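Local coordinates for acetyl-CoA hydrolase/transferase family protein (Porphyromonas gingivalis, PDB 2NVV) that probably transfers coenzyme A between acetate and other acyl groups, or hydrolyses acetyl-CoA, as a zinc-binding member of the acetyl-CoA hydrolase/transferase family, at residues M170-E175 with D192-P197; L3-A8 with V207-T212. All coordinates share one frame; numbering follows the deposited sequence.

Interaction 1 of 2, residues M170-E175 with D192-P197; sequences MHDLCE and DRIGKP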
HETATM    1  N   MSE A 170      21.603  -2.413 -22.070  1.00 15.70           N
HETATM    2  CA  MSE A 170      20.651  -1.447 -21.559  1.00 16.81           C
HETATM    3  C   MSE A 170      19.561  -2.061 -20.685  1.00 14.44           C
HETATM    4  O   MSE A 170      18.757  -1.341 -20.084  1.00 14.02           O
HETATM    5  CB  MSE A 170      20.025  -0.671 -22.710  1.00 21.04           C
HETATM    6  CG  MSE A 170      21.009   0.317 -23.331  1.00 28.31           C
HETATM    7 SE   MSE A 170      20.249   1.581 -24.566  1.00 37.01          SE
HETATM    8  CE  MSE A 170      18.347   1.461 -23.929  1.00 35.01           C
ATOM      9  N   HIS A 171      19.529  -3.391 -20.615  1.00 11.25           N
ATOM     10  CA  HIS A 171      18.540  -4.072 -19.791  1.00  9.13           C
ATOM     11  C   HIS A 171      19.267  -4.750 -18.639  1.00  8.37           C
ATOM     12  O   HIS A 171      20.462  -5.060 -18.734  1.00  8.01           O
ATOM     13  CB  HIS A 171      17.781  -5.144 -20.586  1.00  7.80           C
ATOM     14  CG  HIS A 171      17.390  -4.731 -21.970  1.00  7.99           C
ATOM     15  ND1 HIS A 171      18.230  -4.873 -23.055  1.00  7.29           N
ATOM     16  CD2 HIS A 171      16.249  -4.179 -22.448  1.00  7.22           C
ATOM     17  CE1 HIS A 171      17.625  -4.426 -24.139  1.00  6.39           C
ATOM     18  NE2 HIS A 171      16.421  -4.000 -23.800  1.00  6.39           N
ATOM     19  N   ASP A 172      18.538  -4.968 -17.553  1.00  7.38           N
ATOM     20  CA  ASP A 172      19.058  -5.651 -16.375  1.00  6.77           C
ATOM     21  C   ASP A 172      17.930  -6.627 -16.056  1.00  7.20           C
ATOM     22  O   ASP A 172      16.952  -6.284 -15.399  1.00  8.12           O
ATOM     23  CB  ASP A 172      19.292  -4.653 -15.237  1.00  7.53           C
ATOM     24  CG  ASP A 172      20.137  -5.234 -14.118  1.00  6.39           C
ATOM     25  OD1 ASP A 172      20.937  -6.145 -14.407  1.00  6.39           O
ATOM     26  OD2 ASP A 172      20.015  -4.780 -12.960  1.00  6.39           O
ATOM     27  N   LEU A 173      18.065  -7.841 -16.577  1.00  6.58           N
ATOM     28  CA  LEU A 173      17.043  -8.872 -16.420  1.00  7.32           C
ATOM     29  C   LEU A 173      17.338  -9.939 -15.387  1.00  7.59           C
ATOM     30  O   LEU A 173      18.454 -10.439 -15.299  1.00  8.32           O
ATOM     31  CB  LEU A 173      16.777  -9.571 -17.763  1.00  6.91           C
ATOM     32  CG  LEU A 173      16.279  -8.804 -18.999  1.00  6.39           C
ATOM     33  CD1 LEU A 173      15.263  -7.747 -18.610  1.00  6.82           C
ATOM     34  CD2 LEU A 173      17.440  -8.160 -19.687  1.00  6.39           C
ATOM     35  N   CYS A 174      16.316 -10.285 -14.610  1.00  7.86           N
ATOM     36  CA  CYS A 174      16.430 -11.324 -13.602  1.00  7.98           C
ATOM     37  C   CYS A 174      15.160 -11.461 -12.785  1.00  8.27           C
ATOM     38  O   CYS A 174      14.201 -10.707 -12.955  1.00  6.39           O
ATOM     39  CB  CYS A 174      17.637 -11.080 -12.666  1.00  8.82           C
ATOM     40  SG  CYS A 174      17.682  -9.500 -11.762  1.00 14.75           S
ATOM     41  N   GLU A 175      15.173 -12.459 -11.910  1.00  7.61           N
ATOM     42  CA  GLU A 175      14.074 -12.747 -11.008  1.00  7.30           C
ATOM     43  C   GLU A 175      14.723 -13.185  -9.720  1.00  7.06           C
ATOM     44  O   GLU A 175      15.803 -13.763  -9.734  1.00  6.39           O
ATOM     45  CB  GLU A 175      13.224 -13.898 -11.527  1.00  8.40           C
ATOM     46  CG  GLU A 175      12.493 -13.610 -12.810  1.00 10.19           C
ATOM     47  CD  GLU A 175      11.655 -14.781 -13.251  1.00 11.23           C
ATOM     48  OE1 GLU A 175      12.248 -15.841 -13.564  1.00 10.04           O
ATOM     49  OE2 GLU A 175      10.407 -14.634 -13.278  1.00 12.72           O
ATOM     50  N   ASP A 192      22.279   0.675 -10.321  1.00  6.84           N
ATOM     51  CA  ASP A 192      22.903  -0.596  -9.976  1.00  7.33           C
ATOM     52  C   ASP A 192      22.372  -1.763 -10.794  1.00  7.58           C
ATOM     53  O   ASP A 192      21.160  -1.916 -10.964  1.00  7.00           O
ATOM     54  CB  ASP A 192      22.719  -0.908  -8.484  1.00  8.01           C
ATOM     55  CG  ASP A 192      23.562  -0.025  -7.591  1.00  8.80           C
ATOM     56  OD1 ASP A 192      24.409   0.730  -8.116  1.00  9.24           O
ATOM     57  OD2 ASP A 192      23.379  -0.099  -6.359  1.00  8.53           O
ATOM     58  N   ARG A 193      23.295  -2.579 -11.300  1.00  7.83           N
ATOM     59  CA  ARG A 193      22.953  -3.764 -12.074  1.00  7.44           C
ATOM     60  C   ARG A 193      22.967  -4.989 -11.154  1.00  7.79           C
ATOM     61  O   ARG A 193      23.914  -5.200 -10.387  1.00  6.39           O
ATOM     62  CB  ARG A 193      23.958  -3.976 -13.206  1.00  9.08           C
ATOM     63  CG  ARG A 193      23.871  -2.963 -14.330  1.00 11.36           C
ATOM     64  CD  ARG A 193      24.477  -3.544 -15.593  1.00 13.23           C
ATOM     65  NE  ARG A 193      24.123  -2.781 -16.785  1.00 16.80           N
ATOM     66  CZ  ARG A 193      24.567  -1.550 -17.037  1.00 19.56           C
ATOM     67  NH1 ARG A 193      25.382  -0.957 -16.171  1.00 20.10           N
ATOM     68  NH2 ARG A 193      24.200  -0.913 -18.148  1.00 20.20           N
ATOM     69  N   ILE A 194      21.920  -5.801 -11.227  1.00  7.25           N
ATOM     70  CA  ILE A 194      21.864  -6.989 -10.400  1.00  8.23           C
ATOM     71  C   ILE A 194      21.542  -8.244 -11.205  1.00  8.97           C
ATOM     72  O   ILE A 194      21.551  -9.342 -10.665  1.00  8.91           O
ATOM     73  CB  ILE A 194      20.833  -6.811  -9.257  1.00  8.83           C
ATOM     74  CG1 ILE A 194      19.416  -6.649  -9.830  1.00  7.90           C
ATOM     75  CG2 ILE A 194      21.200  -5.584  -8.427  1.00  7.70           C
ATOM     76  CD1 ILE A 194      18.359  -6.432  -8.771  1.00  7.56           C
ATOM     77  N   GLY A 195      21.283  -8.085 -12.499  1.00  9.27           N
ATOM     78  CA  GLY A 195      20.972  -9.234 -13.337  1.00  9.49           C
ATOM     79  C   GLY A 195      21.833  -9.365 -14.586  1.00 10.02           C
ATOM     80  O   GLY A 195      23.020  -9.047 -14.564  1.00 11.22           O
ATOM     81  N   LYS A 196      21.232  -9.845 -15.675  1.00 10.38           N
ATOM     82  CA  LYS A 196      21.935 -10.009 -16.942  1.00 10.09           C
ATOM     83  C   LYS A 196      21.317  -9.144 -18.040  1.00  9.14           C
ATOM     84  O   LYS A 196      20.170  -8.712 -17.940  1.00  8.21           O
ATOM     85  CB  LYS A 196      21.935 -11.486 -17.366  1.00 11.20           C
ATOM     86  CG  LYS A 196      22.755 -12.372 -16.447  1.00 13.02           C
ATOM     87  CD  LYS A 196      22.776 -13.810 -16.903  1.00 15.71           C
ATOM     88  CE  LYS A 196      23.541 -14.672 -15.903  1.00 18.06           C
ATOM     89  NZ  LYS A 196      23.730 -16.071 -16.381  1.00 19.09           N
ATOM     90  N   PRO A 197      22.087  -8.866 -19.098  1.00  9.40           N
ATOM     91  CA  PRO A 197      21.599  -8.045 -20.211  1.00 10.13           C
ATOM     92  C   PRO A 197      20.767  -8.848 -21.213  1.00  9.77           C
ATOM     93  O   PRO A 197      20.514  -8.402 -22.338  1.00 10.32           O
ATOM     94  CB  PRO A 197      22.890  -7.500 -20.818  1.00  9.15           C
ATOM     95  CG  PRO A 197      23.833  -8.643 -20.646  1.00  9.44           C
ATOM     96  CD  PRO A 197      23.528  -9.158 -19.244  1.00  8.43           C
TER
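The carboxylate of Asp172 forms the dense centre of this contact, gripping two successive backbone N-H groups of segment 192-197. With CG anti to its own backbone N (chi1 -166°), the group reaches across so that Asp172 OD2 accepts Ile194 N on its syn lone pair at 2.8 Å. Asp172 OD1 accepts Gly195 N at 2.7 Å, this donor standing above the carboxylate plane. Alongside, Leu173 and Lys196 make a single antiparallel hydrogen-bonded bridge: Leu173 N gives to Lys196 O at 2.7 Å and Lys196 N to Leu173 O at 2.9 Å, both nearly straight. Gly195 CA packs against Cys174 SG and makes a CA-H...O contact with Leu173 O. Cys174 SG also rests on Ile194 CG1 at 3.9 Å.

The looser flank belongs to exposed Arg193, whose extended chain runs to Gly169 O, and Lys196, whose chain leads away. The contact pins together two parts of the irregular connection between strands 154-160 and 199-200, and Met170 and Asp172 are backbone-bonded to Leu330 of strand 328-330. Asp172 is buried; two peptide N-H donors grip its oxygens and, with a weak, long ion pair from OD2 to Arg331, would be expected to keep it ionised.

Interaction 2 of 2, residues L3-A8 with V207-T212; sequences LRFITA and VGVVRT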
ATOM      1  N   LEU A   3      16.854 -22.720 -34.642  1.00 11.41           N
ATOM      2  CA  LEU A   3      15.788 -21.727 -34.667  1.00 12.01           C
ATOM      3  C   LEU A   3      15.067 -21.768 -36.006  1.00 13.83           C
ATOM      4  O   LEU A   3      15.679 -21.659 -37.066  1.00 14.46           O
ATOM      5  CB  LEU A   3      16.354 -20.322 -34.427  1.00 11.02           C
ATOM      6  CG  LEU A   3      16.336 -19.758 -32.998  1.00 10.06           C
ATOM      7  CD1 LEU A   3      16.688 -20.848 -31.976  1.00  9.26           C
ATOM      8  CD2 LEU A   3      17.315 -18.582 -32.922  1.00  8.22           C
ATOM      9  N   ARG A   4      13.751 -21.930 -35.939  1.00 15.41           N
ATOM     10  CA  ARG A   4      12.914 -22.000 -37.123  1.00 16.99           C
ATOM     11  C   ARG A   4      12.253 -20.642 -37.379  1.00 17.40           C
ATOM     12  O   ARG A   4      11.660 -20.051 -36.477  1.00 18.01           O
ATOM     13  CB  ARG A   4      11.840 -23.075 -36.922  1.00 17.84           C
ATOM     14  CG  ARG A   4      10.866 -23.214 -38.061  1.00 20.72           C
ATOM     15  CD  ARG A   4       9.673 -24.057 -37.645  1.00 22.97           C
ATOM     16  NE  ARG A   4       8.585 -24.001 -38.623  1.00 24.72           N
ATOM     17  CZ  ARG A   4       7.363 -24.485 -38.410  1.00 25.60           C
ATOM     18  NH1 ARG A   4       7.073 -25.062 -37.256  1.00 25.67           N
ATOM     19  NH2 ARG A   4       6.424 -24.379 -39.343  1.00 26.73           N
ATOM     20  N   PHE A   5      12.374 -20.148 -38.608  1.00 17.70           N
ATOM     21  CA  PHE A   5      11.769 -18.886 -38.982  1.00 18.89           C
ATOM     22  C   PHE A   5      10.434 -19.143 -39.665  1.00 19.85           C
ATOM     23  O   PHE A   5      10.350 -19.935 -40.601  1.00 20.14           O
ATOM     24  CB  PHE A   5      12.717 -18.128 -39.890  1.00 18.59           C
ATOM     25  CG  PHE A   5      13.910 -17.594 -39.167  1.00 19.17           C
ATOM     26  CD1 PHE A   5      13.930 -16.281 -38.714  1.00 19.58           C
ATOM     27  CD2 PHE A   5      14.985 -18.426 -38.862  1.00 19.13           C
ATOM     28  CE1 PHE A   5      15.003 -15.801 -37.962  1.00 19.61           C
ATOM     29  CE2 PHE A   5      16.060 -17.955 -38.109  1.00 18.59           C
ATOM     30  CZ  PHE A   5      16.067 -16.638 -37.657  1.00 19.52           C
ATOM     31  N   ILE A   6       9.389 -18.482 -39.182  1.00 20.19           N
ATOM     32  CA  ILE A   6       8.055 -18.667 -39.722  1.00 19.92           C
ATOM     33  C   ILE A   6       7.317 -17.352 -39.927  1.00 19.12           C
ATOM     34  O   ILE A   6       7.851 -16.273 -39.672  1.00 19.21           O
ATOM     35  CB  ILE A   6       7.212 -19.552 -38.790  1.00 20.63           C
ATOM     36  CG1 ILE A   6       7.140 -18.922 -37.397  1.00 20.03           C
ATOM     37  CG2 ILE A   6       7.824 -20.935 -38.690  1.00 20.89           C
ATOM     38  CD1 ILE A   6       6.357 -19.742 -36.395  1.00 21.10           C
ATOM     39  N   THR A   7       6.080 -17.458 -40.400  1.00 19.21           N
ATOM     40  CA  THR A   7       5.245 -16.290 -40.651  1.00 19.14           C
ATOM     41  C   THR A   7       4.366 -15.998 -39.448  1.00 18.68           C
ATOM     42  O   THR A   7       4.252 -16.814 -38.539  1.00 18.29           O
ATOM     43  CB  THR A   7       4.329 -16.509 -41.862  1.00 19.07           C
ATOM     44  OG1 THR A   7       3.396 -17.554 -41.569  1.00 18.53           O
ATOM     45  CG2 THR A   7       5.139 -16.902 -43.070  1.00 18.99           C
ATOM     46  N   ALA A   8       3.741 -14.831 -39.449  1.00 18.97           N
ATOM     47  CA  ALA A   8       2.877 -14.450 -38.347  1.00 18.92           C
ATOM     48  C   ALA A   8       1.637 -15.321 -38.349  1.00 19.00           C
ATOM     49  O   ALA A   8       0.943 -15.428 -37.341  1.00 19.20           O
ATOM     50  CB  ALA A   8       2.486 -12.988 -38.467  1.00 18.16           C
ATOM     51  N   VAL A 207       8.999 -21.970 -30.584  1.00 11.81           N
ATOM     52  CA  VAL A 207       8.311 -22.629 -31.680  1.00 12.56           C
ATOM     53  C   VAL A 207       8.534 -21.924 -33.007  1.00 12.67           C
ATOM     54  O   VAL A 207       8.217 -22.469 -34.064  1.00 12.75           O
ATOM     55  CB  VAL A 207       6.807 -22.735 -31.418  1.00 12.46           C
ATOM     56  CG1 VAL A 207       6.568 -23.613 -30.207  1.00 13.46           C
ATOM     57  CG2 VAL A 207       6.206 -21.352 -31.209  1.00 13.09           C
ATOM     58  N   GLY A 208       9.090 -20.715 -32.959  1.00 13.78           N
ATOM     59  CA  GLY A 208       9.347 -19.976 -34.186  1.00 13.92           C
ATOM     60  C   GLY A 208       9.780 -18.531 -34.007  1.00 13.39           C
ATOM     61  O   GLY A 208       9.502 -17.899 -32.980  1.00 12.77           O
ATOM     62  N   VAL A 209      10.470 -18.013 -35.023  1.00 12.01           N
ATOM     63  CA  VAL A 209      10.947 -16.631 -35.028  1.00 11.70           C
ATOM     64  C   VAL A 209      10.402 -15.905 -36.248  1.00 10.19           C
ATOM     65  O   VAL A 209      10.719 -16.259 -37.386  1.00 10.03           O
ATOM     66  CB  VAL A 209      12.491 -16.543 -35.071  1.00 10.91           C
ATOM     67  CG1 VAL A 209      12.921 -15.082 -35.083  1.00 10.84           C
ATOM     68  CG2 VAL A 209      13.100 -17.262 -33.862  1.00 11.31           C
ATOM     69  N   VAL A 210       9.577 -14.893 -36.007  1.00  9.14           N
ATOM     70  CA  VAL A 210       8.976 -14.111 -37.086  1.00  9.03           C
ATOM     71  C   VAL A 210       9.768 -12.823 -37.263  1.00  8.81           C
ATOM     72  O   VAL A 210       9.938 -12.053 -36.315  1.00  9.37           O
ATOM     73  CB  VAL A 210       7.506 -13.736 -36.760  1.00  9.17           C
ATOM     74  CG1 VAL A 210       6.866 -13.056 -37.953  1.00  8.54           C
ATOM     75  CG2 VAL A 210       6.715 -14.974 -36.360  1.00  9.19           C
ATOM     76  N   ARG A 211      10.262 -12.586 -38.472  1.00  9.14           N
ATOM     77  CA  ARG A 211      11.029 -11.380 -38.724  1.00  8.47           C
ATOM     78  C   ARG A 211      10.094 -10.219 -38.984  1.00  8.48           C
ATOM     79  O   ARG A 211       9.139 -10.337 -39.751  1.00  8.64           O
ATOM     80  CB  ARG A 211      11.949 -11.561 -39.932  1.00  8.84           C
ATOM     81  CG  ARG A 211      13.054 -12.578 -39.753  1.00  9.76           C
ATOM     82  CD  ARG A 211      14.121 -12.391 -40.826  1.00 11.33           C
ATOM     83  NE  ARG A 211      15.172 -13.409 -40.782  1.00 14.42           N
ATOM     84  CZ  ARG A 211      15.059 -14.628 -41.302  1.00 15.42           C
ATOM     85  NH1 ARG A 211      13.934 -15.000 -41.914  1.00 15.54           N
ATOM     86  NH2 ARG A 211      16.075 -15.477 -41.216  1.00 15.52           N
ATOM     87  N   THR A 212      10.364  -9.091 -38.342  1.00  8.34           N
ATOM     88  CA  THR A 212       9.540  -7.907 -38.534  1.00  8.88           C
ATOM     89  C   THR A 212      10.428  -6.682 -38.675  1.00  8.44           C
ATOM     90  O   THR A 212      11.635  -6.742 -38.463  1.00  7.98           O
ATOM     91  CB  THR A 212       8.584  -7.658 -37.337  1.00  8.58           C
ATOM     92  OG1 THR A 212       9.342  -7.241 -36.196  1.00  8.57           O
ATOM     93  CG2 THR A 212       7.814  -8.933 -36.992  1.00  7.89           C
TER
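The ring of Phe5 is covered on both faces by strand 207-212: the Arg211 guanidinium lies on one, Val209 on the other. Ring and guanidinium are almost parallel, 7° apart with centres separated by 3.8 Å, and NH2 of Arg211 sits over the middle of the ring. The stack is offset, for Arg211 CZ stands 34° off the normal of the Phe5 ring; this off-centre cation-pi contact sets the positive charge against the pi cloud. Arg211 reaches it with its chain extended from CG to NE and the guanidinium turned at the end (chi4 81°). On the opposite face Val209 CB makes a CH-pi contact, while Val209 CG1, anti to the backbone N, touches Phe5 CE1 at 3.6 Å.

The backbones join at a single bridge between Phe5 and Val209. Val209 N donates to Arg4 O at 2.8 Å, nearly along the C=O axis, whereas the longer bond from Ile6 N to Val209 O, 3.2 Å, has its donor well above the carbonyl plane. Ile6 CD1 lies on Gly208 CA at 3.7 Å. The Ile6 and Val210 side chains cross at about a right angle, with Ile6 CG1 4.1 Å from Val210 CG2.

Strand 206-212 ends the seven-stranded parallel sheet within this chain, bonded along its other side to strand 154-160, and the segment 3-8 adds a short bridge to its outer edge. The segment then enters helix 8-12, where Thr7 is the N-cap and its OG1 accepts Glu10 N. Ala11 of that helix touches both Ile6 and Val210, so the buried aliphatic side chains lie between helix and sheet, while the Phe5-Arg211 stack belongs to the exposed side.

Overall arrangement
From the N terminus, segment 3-8 is met first, and interaction 2 closes a long loop when the chain returns as segment 207-212, with 198 residues between. Interaction 1 is nested inside that loop: after strand 154-160 the chain passes through 170-175, runs 16 residues without helix or strand, and folds back at 192-197, before strand 199-200. The two contacts do not touch: the centres of interactions 1 and 2 are about 26 Å apart, and the nearest atoms of interactions 1 and 2 about 15 Å apart. Interaction 2 ties the N-terminal end to the edge of the parallel sheet, whereas interaction 1 closes the connection between strands 154-160 and 199-200 beside strand 328-330, further along the chain.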